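Local coordinates for protein Bd3459 (Bdellovibrio bacteriovorus, PDB 5CEC) that probably acts as a serine-type D-Ala-D-Ala peptidase on cell-wall peptidoglycan during predation, and is bound by an ankyrin-repeat immunity protein, at residues Y88-K93 against D257-N262; I243-N248 against Q424-F429; D327-M332 against K417-T422. The protein carries 1 engineered substitution. All blocks are in the same frame, centred on the assembly; numbering follows the deposited sequence.

Helix 240-250 lies at the centre of this set. In contact 2, residues 424-429 lie on it. Toward contact 1, with centres about 14 Å apart, Leu244 CD2 meets Leu259 CD1 at 3.7 Å and Ile243 CD1 meets Phe90 CD1 at 3.8 Å. The centre of contact 3 is also about 14 Å from that of contact 2, linked through Lys245, whose NZ lies 2.8 Å from both Ser329 O and Met332 O. Contacts 1 and 3 do not touch (nearest atoms about 9 Å apart). The same helix packs beside Lys73 of a probable SxxK motif, and contact 3 reaches Lys357 of a K(T/S)G-type strand, so both border the likely active site.

Contact 1. Residues Y88-K93 against D257-N262; sequences YRFKTK and DNLYWN
Asn262 is tied into its helix by its N-H, which reaches Asn258 O at 2.8 Å, while its side chain leans out toward Phe90. The amide nitrogen ND2 stops 4.2 Å from Phe90 CE2, and at that distance this is a loose touch; the amide and ring planes are 51° apart. The strong polar partner lies outside: OD1 takes a hydrogen bond from Arg112 NE. One turn earlier in the helix, Leu259 reaches the same ring with a single methyl, CD2, at 4.1 Å from Phe90 CZ; its CG stands beside the backbone N (chi1 -77°), which swings the branched end over to the aromatic.

Phe90 lies in the approach to strand 91-98 of the mixed sheet, and helix 253-262 begins at the asparagine of a probable SxN motif, as in penicillin-binding proteins, so the small buried contact joins the two through one aromatic ring. That ring is backed from its own segment as well: the edge of Tyr88 comes down on one face, with CE2 3.6 Å above the plane and over the ring centre. Leu240 and Ile243 of helix 240-250 also pack against Phe90. Within the same segment, Lys91 NZ donates to Arg89 O at 2.8 Å.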
loop_
_atom_site.group_PDB
_atom_site.type_symbol
_atom_site.label_atom_id
_atom_site.label_comp_id
_atom_site.label_asym_id
_atom_site.label_seq_id
_atom_site.Cartn_x
_atom_site.Cartn_y
_atom_site.Cartn_z
ATOM N N TYR A 88 -13.363 13.264 11.170
ATOM C CA TYR A 88 -14.719 12.755 10.899
ATOM C C TYR A 88 -14.786 11.263 11.269
ATOM O O TYR A 88 -13.842 10.515 10.981
ATOM C CB TYR A 88 -15.044 12.906 9.411
ATOM C CG TYR A 88 -16.401 12.391 9.023
ATOM C CD1 TYR A 88 -17.540 13.150 9.239
ATOM C CD2 TYR A 88 -16.564 11.127 8.438
ATOM C CE1 TYR A 88 -18.789 12.690 8.892
ATOM C CE2 TYR A 88 -17.807 10.664 8.069
ATOM C CZ TYR A 88 -18.927 11.442 8.314
ATOM O OH TYR A 88 -20.177 10.989 7.954
ATOM N N ARG A 89 -15.906 10.837 11.850
ATOM C CA ARG A 89 -16.177 9.423 12.058
ATOM C C ARG A 89 -17.471 9.007 11.362
ATOM O O ARG A 89 -18.439 9.756 11.334
ATOM C CB ARG A 89 -16.259 9.129 13.551
ATOM C CG ARG A 89 -14.944 9.312 14.276
ATOM C CD ARG A 89 -15.118 9.309 15.772
ATOM N NE ARG A 89 -13.870 9.492 16.491
ATOM C CZ ARG A 89 -13.121 8.516 16.999
ATOM N NH1 ARG A 89 -13.395 7.237 16.778
ATOM N NH2 ARG A 89 -12.024 8.833 17.675
ATOM N N PHE A 90 -17.447 7.809 10.773
ATOM C CA PHE A 90 -18.606 7.221 10.154
ATOM C C PHE A 90 -19.425 6.620 11.281
ATOM O O PHE A 90 -18.958 5.722 11.984
ATOM C CB PHE A 90 -18.157 6.151 9.161
ATOM C CG PHE A 90 -17.440 6.742 7.970
ATOM C CD1 PHE A 90 -16.073 6.990 7.990
ATOM C CD2 PHE A 90 -18.153 7.091 6.833
ATOM C CE1 PHE A 90 -15.434 7.585 6.907
ATOM C CE2 PHE A 90 -17.520 7.700 5.746
ATOM C CZ PHE A 90 -16.155 7.928 5.780
ATOM N N LYS A 91 -20.651 7.111 11.430
ATOM C CA LYS A 91 -21.496 6.786 12.608
ATOM C C LYS A 91 -22.558 5.778 12.194
ATOM O O LYS A 91 -23.670 6.159 11.788
ATOM C CB LYS A 91 -22.095 8.068 13.183
ATOM C CG LYS A 91 -21.031 9.052 13.609
ATOM C CD LYS A 91 -21.640 10.390 14.004
ATOM C CE LYS A 91 -20.629 11.520 13.910
ATOM N NZ LYS A 91 -20.026 11.689 12.541
ATOM N N THR A 92 -22.207 4.492 12.244
ATOM C CA THR A 92 -23.160 3.419 11.923
ATOM C C THR A 92 -24.111 3.309 13.119
ATOM O O THR A 92 -23.666 3.286 14.270
ATOM C CB THR A 92 -22.414 2.094 11.691
ATOM O OG1 THR A 92 -21.477 2.275 10.626
ATOM C CG2 THR A 92 -23.364 0.972 11.329
ATOM N N LYS A 93 -25.417 3.307 12.846
ATOM C CA LYS A 93 -26.413 3.254 13.901
ATOM C C LYS A 93 -27.109 1.902 13.919
ATOM O O LYS A 93 -27.420 1.323 12.881
ATOM C CB LYS A 93 -27.413 4.398 13.716
ATOM C CG LYS A 93 -26.776 5.758 13.915
ATOM C CD LYS A 93 -27.772 6.884 13.647
ATOM C CE LYS A 93 -27.262 8.198 14.234
ATOM N NZ LYS A 93 -28.288 9.271 14.173
ATOM N N ASP A 257 -11.787 3.540 -3.487
ATOM C CA ASP A 257 -12.904 3.577 -4.429
ATOM C C ASP A 257 -14.206 3.907 -3.707
ATOM O O ASP A 257 -15.016 4.676 -4.203
ATOM C CB ASP A 257 -13.000 2.269 -5.235
ATOM C CG ASP A 257 -11.890 2.132 -6.235
ATOM O OD1 ASP A 257 -11.518 3.163 -6.845
ATOM O OD2 ASP A 257 -11.428 1.003 -6.460
ATOM N N ASN A 258 -14.386 3.376 -2.493
ATOM C CA ASN A 258 -15.584 3.675 -1.763
ATOM C C ASN A 258 -15.642 5.107 -1.251
ATOM O O ASN A 258 -16.708 5.682 -1.236
ATOM C CB ASN A 258 -15.848 2.640 -0.660
ATOM C CG ASN A 258 -16.520 1.407 -1.224
ATOM O OD1 ASN A 258 -17.724 1.432 -1.471
ATOM N ND2 ASN A 258 -15.734 0.377 -1.537
ATOM N N LEU A 259 -14.503 5.659 -0.836
ATOM C CA LEU A 259 -14.490 7.071 -0.471
ATOM C C LEU A 259 -14.912 7.915 -1.681
ATOM O O LEU A 259 -15.707 8.830 -1.547
ATOM C CB LEU A 259 -13.128 7.515 0.028
ATOM C CG LEU A 259 -12.771 7.116 1.457
ATOM C CD1 LEU A 259 -11.321 7.366 1.729
ATOM C CD2 LEU A 259 -13.653 7.829 2.488
ATOM N N TYR A 260 -14.344 7.621 -2.856
ATOM C CA TYR A 260 -14.621 8.396 -4.073
ATOM C C TYR A 260 -16.081 8.309 -4.442
ATOM O O TYR A 260 -16.710 9.330 -4.768
ATOM C CB TYR A 260 -13.714 7.869 -5.154
ATOM C CG TYR A 260 -13.736 8.502 -6.501
ATOM C CD1 TYR A 260 -14.569 8.017 -7.504
ATOM C CD2 TYR A 260 -12.873 9.536 -6.813
ATOM C CE1 TYR A 260 -14.537 8.541 -8.781
ATOM C CE2 TYR A 260 -12.851 10.092 -8.093
ATOM C CZ TYR A 260 -13.678 9.594 -9.064
ATOM O OH TYR A 260 -13.594 10.138 -10.312
ATOM N N TRP A 261 -16.674 7.122 -4.364
ATOM C CA TRP A 261 -18.095 6.988 -4.644
ATOM C C TRP A 261 -18.956 7.661 -3.586
ATOM O O TRP A 261 -19.934 8.344 -3.908
ATOM C CB TRP A 261 -18.488 5.521 -4.772
ATOM C CG TRP A 261 -17.830 4.815 -5.903
ATOM C CD1 TRP A 261 -17.463 5.325 -7.120
ATOM C CD2 TRP A 261 -17.448 3.434 -5.925
ATOM N NE1 TRP A 261 -16.904 4.337 -7.903
ATOM C CE2 TRP A 261 -16.851 3.180 -7.174
ATOM C CE3 TRP A 261 -17.537 2.385 -5.002
ATOM C CZ2 TRP A 261 -16.373 1.920 -7.521
ATOM C CZ3 TRP A 261 -17.019 1.136 -5.356
ATOM C CH2 TRP A 261 -16.464 0.923 -6.602
ATOM N N ASN A 262 -18.575 7.513 -2.323
ATOM C CA ASN A 262 -19.299 8.180 -1.237
ATOM C C ASN A 262 -19.408 9.688 -1.440
ATOM O O ASN A 262 -20.415 10.258 -1.083
ATOM C CB ASN A 262 -18.607 7.974 0.121
ATOM C CG ASN A 262 -18.796 6.590 0.714
ATOM O OD1 ASN A 262 -19.511 5.732 0.175
ATOM N ND2 ASN A 262 -18.164 6.392 1.854
#

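Contact 2. Residues I243-N248 against Q424-F429; sequences ILKRMN and QLPLPF. With SO4 (sulfate ion), chain D.
Pro426 lays its ring against the helix backbone where Lys245 and Arg246 diverge. Its CB is 4.1 Å from Arg246 CB, and its CG comes equally near Lys245 CG, so the prolyl ring sits between the roots of two long side chains that leave the helix in different directions. Both start with CG anti to the backbone N (Arg246 chi1 -177°) and both bend at chi2.

Lys245 crosses Gln424 at about a right angle. The amide oxygen OE1 rests against the middle of the lysine chain, 3.6 Å from Lys245 CD and slightly farther from CG and CE, touching methylenes rather than the ammonium. The amide is steered by its other end, since NE2 bonds Asp330 OD1. The lysine NZ bonds the carbonyls of Ser329 and Met332 and Tyr421 OH, and forms a salt bridge with Asp338, a cluster of oxygens that would be expected to stabilise its positive charge.

Arg246 leaves roughly at right angles to Lys245, past Pro426 O, which its CD approaches at 4.0 Å. The guanidinium then grips a sulfate, probably from the crystallisation liquor, with both terminal nitrogens. NH1 donates to O2 at 3.0 Å in a practically straight bond (178°), and NH2 to O3 at 2.9 Å with more bend (157°). The sulfur lies in the guanidinium plane, at its edge, while NE is paired with Glu152, so acidic and anionic partners together fix the rotation of the group.

Beneath this layer, helix 240-250 turns Leu244, Met247 and Asn248 to helix 72-84 and its Lys73, and Ile243, Leu244 and Met247 to helix 253-262; on either side of Pro426 in sequence, Leu425 and Phe429 pack on helix 188-200.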
loop_
_atom_site.group_PDB
_atom_site.type_symbol
_atom_site.label_atom_id
_atom_site.label_comp_id
_atom_site.label_asym_id
_atom_site.label_seq_id
_atom_site.Cartn_x
_atom_site.Cartn_y
_atom_site.Cartn_z
ATOM N N ILE A 243 -8.427 5.859 8.916
ATOM C CA ILE A 243 -8.887 5.126 7.724
ATOM C C ILE A 243 -7.977 5.438 6.530
ATOM O O ILE A 243 -7.558 4.544 5.773
ATOM C CB ILE A 243 -10.368 5.450 7.413
ATOM C CG1 ILE A 243 -11.249 4.934 8.562
ATOM C CG2 ILE A 243 -10.781 4.862 6.038
ATOM C CD1 ILE A 243 -12.671 5.439 8.470
ATOM N N LEU A 244 -7.675 6.722 6.368
ATOM C CA LEU A 244 -6.771 7.171 5.302
ATOM C C LEU A 244 -5.355 6.622 5.468
ATOM O O LEU A 244 -4.743 6.148 4.511
ATOM C CB LEU A 244 -6.739 8.703 5.215
ATOM C CG LEU A 244 -8.060 9.334 4.792
ATOM C CD1 LEU A 244 -8.028 10.818 5.065
ATOM C CD2 LEU A 244 -8.410 9.095 3.340
ATOM N N LYS A 245 -4.857 6.643 6.710
ATOM C CA LYS A 245 -3.539 6.065 6.995
ATOM C C LYS A 245 -3.498 4.589 6.583
ATOM O O LYS A 245 -2.541 4.151 5.924
ATOM C CB LYS A 245 -3.197 6.199 8.479
ATOM C CG LYS A 245 -1.814 5.725 8.872
ATOM C CD LYS A 245 -0.727 6.709 8.559
ATOM C CE LYS A 245 0.645 6.101 8.834
ATOM N NZ LYS A 245 1.772 7.057 8.665
ATOM N N ARG A 246 -4.522 3.827 6.981
ATOM C CA ARG A 246 -4.575 2.405 6.594
ATOM C C ARG A 246 -4.577 2.284 5.060
ATOM O O ARG A 246 -3.811 1.504 4.483
ATOM C CB ARG A 246 -5.795 1.747 7.184
ATOM C CG ARG A 246 -5.915 0.267 6.906
ATOM C CD ARG A 246 -4.748 -0.539 7.442
ATOM N NE ARG A 246 -5.073 -1.959 7.523
ATOM C CZ ARG A 246 -4.181 -2.926 7.693
ATOM N NH1 ARG A 246 -2.868 -2.697 7.665
ATOM N NH2 ARG A 246 -4.624 -4.151 7.843
ATOM N N MET A 247 -5.428 3.091 4.411
ATOM C CA MET A 247 -5.528 3.044 2.942
ATOM C C MET A 247 -4.185 3.312 2.278
ATOM O O MET A 247 -3.798 2.618 1.327
ATOM C CB MET A 247 -6.546 4.071 2.492
ATOM C CG MET A 247 -6.665 4.180 0.986
ATOM S SD MET A 247 -7.785 5.507 0.455
ATOM C CE MET A 247 -6.823 6.945 0.808
ATOM N N ASN A 248 -3.514 4.367 2.728
ATOM C CA ASN A 248 -2.273 4.800 2.102
ATOM C C ASN A 248 -1.055 3.976 2.534
ATOM O O ASN A 248 -0.024 4.027 1.869
ATOM C CB ASN A 248 -2.059 6.294 2.311
ATOM C CG ASN A 248 -3.023 7.118 1.508
ATOM O OD1 ASN A 248 -3.385 6.725 0.385
ATOM N ND2 ASN A 248 -3.470 8.242 2.070
ATOM N N GLN A 424 2.256 4.208 13.630
ATOM C CA GLN A 424 0.860 4.110 14.037
ATOM C C GLN A 424 0.328 2.697 13.754
ATOM O O GLN A 424 0.909 1.948 12.955
ATOM C CB GLN A 424 0.056 5.188 13.309
ATOM C CG GLN A 424 0.537 6.601 13.676
ATOM C CD GLN A 424 -0.174 7.699 12.919
ATOM O OE1 GLN A 424 -0.958 7.428 12.028
ATOM N NE2 GLN A 424 0.111 8.949 13.262
ATOM N N LEU A 425 -0.738 2.312 14.458
ATOM C CA LEU A 425 -1.391 1.041 14.260
ATOM C C LEU A 425 -2.846 1.314 13.907
ATOM O O LEU A 425 -3.723 1.259 14.761
ATOM C CB LEU A 425 -1.271 0.196 15.522
ATOM C CG LEU A 425 -1.742 -1.247 15.433
ATOM C CD1 LEU A 425 -0.938 -2.021 14.390
ATOM C CD2 LEU A 425 -1.607 -1.906 16.820
ATOM N N PRO A 426 -3.117 1.580 12.611
ATOM C CA PRO A 426 -4.457 1.999 12.249
ATOM C C PRO A 426 -5.413 0.803 12.186
ATOM O O PRO A 426 -5.154 -0.162 11.451
ATOM C CB PRO A 426 -4.246 2.691 10.897
ATOM C CG PRO A 426 -3.026 2.045 10.335
ATOM C CD PRO A 426 -2.176 1.702 11.501
ATOM N N LEU A 427 -6.461 0.828 13.001
ATOM C CA LEU A 427 -7.534 -0.158 12.977
ATOM C C LEU A 427 -8.815 0.531 12.528
ATOM O O LEU A 427 -8.887 1.772 12.500
ATOM C CB LEU A 427 -7.731 -0.766 14.383
ATOM C CG LEU A 427 -6.509 -1.442 14.988
ATOM C CD1 LEU A 427 -6.876 -2.065 16.331
ATOM C CD2 LEU A 427 -5.867 -2.462 14.091
ATOM N N PRO A 428 -9.860 -0.246 12.214
ATOM C CA PRO A 428 -11.108 0.366 11.775
ATOM C C PRO A 428 -11.884 1.051 12.882
ATOM O O PRO A 428 -12.834 1.766 12.599
ATOM C CB PRO A 428 -11.922 -0.818 11.199
ATOM C CG PRO A 428 -10.891 -1.881 10.899
ATOM C CD PRO A 428 -9.864 -1.706 11.990
ATOM N N PHE A 429 -11.455 0.838 14.124
ATOM C CA PHE A 429 -12.115 1.338 15.328
ATOM C C PHE A 429 -11.033 1.839 16.281
ATOM O O PHE A 429 -9.849 1.465 16.144
ATOM C CB PHE A 429 -12.975 0.232 15.976
ATOM C CG PHE A 429 -12.224 -1.045 16.229
ATOM C CD1 PHE A 429 -11.505 -1.229 17.398
ATOM C CD2 PHE A 429 -12.240 -2.075 15.295
ATOM C CE1 PHE A 429 -10.804 -2.381 17.604
ATOM C CE2 PHE A 429 -11.544 -3.249 15.512
ATOM C CZ PHE A 429 -10.826 -3.391 16.672
HETATM S S SO4 D . -1.532 -6.260 8.195
HETATM O O1 SO4 D . -0.560 -7.190 8.814
HETATM O O2 SO4 D . -0.912 -4.924 8.009
HETATM O O3 SO4 D . -2.797 -6.163 8.960
HETATM O O4 SO4 D . -1.822 -6.762 6.821
#

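Contact 3. Residues D327-M332 against K417-T422; sequences DLSDVM and KAIKYT. With SO4 (sulfate ion), chain F.
Ser329 packs its small side chain into the angle between Ile419 and Tyr421. Its CB lies 3.8 Å from Tyr421 CD1 on one hand and 4.1 Å from the terminal methyl Ile419 CD1 on the other. The tyrosine comes in with CG anti to its backbone N (chi1 -179°), which carries the ring toward Ser329; its CE1 approaches Ser329 O at 3.6 Å, obliquely to the ring.

The polar link between the two segments runs through one water. It donates to Asp327 OD2 and to Lys420 O, both at 2.9 Å, and accepts from Ser329 OG at 2.7 Å, so three groups hold it in place and it stitches backbone and side chains together.

In the fold, 327-332 is the last part of the loop between helix 307-322 and strand 333-334 at the edge of the antiparallel sheet, next to strand 354-361 with its probable K(T/S)G-type motif; Met332 packs on Lys357 there, and Ile419 on Thr355. Residues 417-422, in the loop after helix 394-411, pass along this border. Tyr421 OH is held by Asp338, by Lys245 NZ and by Gln424 N.

Bonds inside 327-332 fix its shape. Asp330 OD2 receives Asp327 N at 2.8 Å almost straight (172°), on the anti side of the carboxylate, while Asp330 N returns to Asp327 O; Leu328 O takes both Val331 N and Met332 N. Across in 417-422, the backbone N of the exposed Ala418 donates to O3 of a second sulfate at 2.8 Å, probably another crystallisation ion.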
loop_
_atom_site.group_PDB
_atom_site.type_symbol
_atom_site.label_atom_id
_atom_site.label_comp_id
_atom_site.label_asym_id
_atom_site.label_seq_id
_atom_site.Cartn_x
_atom_site.Cartn_y
_atom_site.Cartn_z
ATOM N N ASP A 327 0.011 16.336 10.293
ATOM C CA ASP A 327 1.088 16.321 9.304
ATOM C C ASP A 327 0.716 15.284 8.211
ATOM O O ASP A 327 -0.211 14.449 8.381
ATOM C CB ASP A 327 2.422 15.806 9.937
ATOM C CG ASP A 327 2.976 16.704 11.038
ATOM O OD1 ASP A 327 2.701 17.901 11.067
ATOM O OD2 ASP A 327 3.743 16.184 11.865
ATOM N N LEU A 328 1.436 15.308 7.091
ATOM C CA LEU A 328 1.201 14.301 6.049
ATOM C C LEU A 328 1.352 12.878 6.619
ATOM O O LEU A 328 0.630 11.971 6.201
ATOM C CB LEU A 328 2.104 14.523 4.843
ATOM C CG LEU A 328 1.783 15.725 3.941
ATOM C CD1 LEU A 328 2.831 15.922 2.887
ATOM C CD2 LEU A 328 0.404 15.579 3.305
ATOM N N SER A 329 2.245 12.698 7.605
ATOM C CA SER A 329 2.446 11.379 8.236
ATOM C C SER A 329 1.236 10.860 9.034
ATOM O O SER A 329 1.229 9.715 9.429
ATOM C CB SER A 329 3.654 11.416 9.154
ATOM O OG SER A 329 3.428 12.338 10.206
ATOM N N ASP A 330 0.240 11.717 9.274
ATOM C CA ASP A 330 -1.007 11.256 9.858
ATOM C C ASP A 330 -1.945 10.565 8.892
ATOM O O ASP A 330 -2.881 9.925 9.300
ATOM C CB ASP A 330 -1.691 12.383 10.622
ATOM C CG ASP A 330 -0.854 12.860 11.787
ATOM O OD1 ASP A 330 -0.508 12.025 12.636
ATOM O OD2 ASP A 330 -0.531 14.051 11.854
ATOM N N VAL A 331 -1.683 10.706 7.594
ATOM C CA VAL A 331 -2.515 10.069 6.582
ATOM C C VAL A 331 -1.757 9.317 5.481
ATOM O O VAL A 331 -2.391 8.633 4.690
ATOM C CB VAL A 331 -3.499 11.061 5.921
ATOM C CG1 VAL A 331 -4.415 11.694 6.971
ATOM C CG2 VAL A 331 -2.775 12.116 5.105
ATOM N N MET A 332 -0.441 9.432 5.449
ATOM C CA MET A 332 0.410 8.809 4.424
ATOM C C MET A 332 1.591 8.134 5.084
ATOM O O MET A 332 1.938 8.438 6.236
ATOM C CB MET A 332 0.967 9.828 3.425
ATOM C CG MET A 332 -0.062 10.325 2.448
ATOM S SD MET A 332 0.471 11.765 1.507
ATOM C CE MET A 332 1.790 11.004 0.581
ATOM N N LYS A 417 16.535 14.862 7.279
ATOM C CA LYS A 417 16.219 15.192 8.656
ATOM C C LYS A 417 15.059 14.315 9.055
ATOM O O LYS A 417 14.018 14.326 8.406
ATOM C CB LYS A 417 15.868 16.673 8.799
ATOM C CG LYS A 417 15.532 17.096 10.225
ATOM C CD LYS A 417 15.122 18.559 10.327
ATOM C CE LYS A 417 15.007 18.977 11.788
ATOM N NZ LYS A 417 13.942 19.996 11.997
ATOM N N ALA A 418 15.226 13.565 10.140
ATOM C CA ALA A 418 14.187 12.674 10.627
ATOM C C ALA A 418 12.962 13.481 11.012
ATOM O O ALA A 418 13.073 14.498 11.718
ATOM C CB ALA A 418 14.686 11.853 11.808
ATOM N N ILE A 419 11.792 13.048 10.542
ATOM C CA ILE A 419 10.542 13.659 10.995
ATOM C C ILE A 419 10.174 13.156 12.380
ATOM O O ILE A 419 10.689 12.141 12.846
ATOM C CB ILE A 419 9.375 13.470 10.003
ATOM C CG1 ILE A 419 8.972 12.006 9.853
ATOM C CG2 ILE A 419 9.761 14.056 8.662
ATOM C CD1 ILE A 419 7.691 11.813 9.064
ATOM N N LYS A 420 9.301 13.901 13.034
ATOM C CA LYS A 420 8.772 13.502 14.332
ATOM C C LYS A 420 7.616 12.558 14.029
ATOM O O LYS A 420 6.574 12.979 13.543
ATOM C CB LYS A 420 8.301 14.722 15.147
ATOM C CG LYS A 420 7.655 14.375 16.480
ATOM C CD LYS A 420 6.895 15.563 17.063
ATOM C CE LYS A 420 5.954 15.119 18.175
ATOM N NZ LYS A 420 5.228 16.270 18.780
ATOM N N TYR A 421 7.823 11.276 14.280
ATOM C CA TYR A 421 6.855 10.259 13.896
ATOM C C TYR A 421 7.092 8.988 14.700
ATOM O O TYR A 421 8.222 8.508 14.764
ATOM C CB TYR A 421 6.941 9.917 12.393
ATOM C CG TYR A 421 5.901 8.875 12.011
ATOM C CD1 TYR A 421 4.564 9.179 12.064
ATOM C CD2 TYR A 421 6.264 7.568 11.669
ATOM C CE1 TYR A 421 3.593 8.231 11.768
ATOM C CE2 TYR A 421 5.297 6.602 11.376
ATOM C CZ TYR A 421 3.963 6.941 11.443
ATOM O OH TYR A 421 2.972 6.053 11.178
ATOM N N THR A 422 6.011 8.427 15.232
ATOM C CA THR A 422 6.020 7.115 15.858
ATOM C C THR A 422 5.031 6.262 15.055
ATOM O O THR A 422 3.908 6.691 14.792
ATOM C CB THR A 422 5.618 7.213 17.339
ATOM O OG1 THR A 422 6.548 8.060 18.019
ATOM C CG2 THR A 422 5.648 5.832 17.981
HETATM S S SO4 F . 18.468 13.672 12.281
HETATM O O1 SO4 F . 18.750 12.547 13.202
HETATM O O2 SO4 F . 19.730 14.372 11.917
HETATM O O3 SO4 F . 17.828 13.126 11.072
HETATM O O4 SO4 F . 17.549 14.623 12.952
HETATM O O HOH W 1 5.385 13.982 11.093
#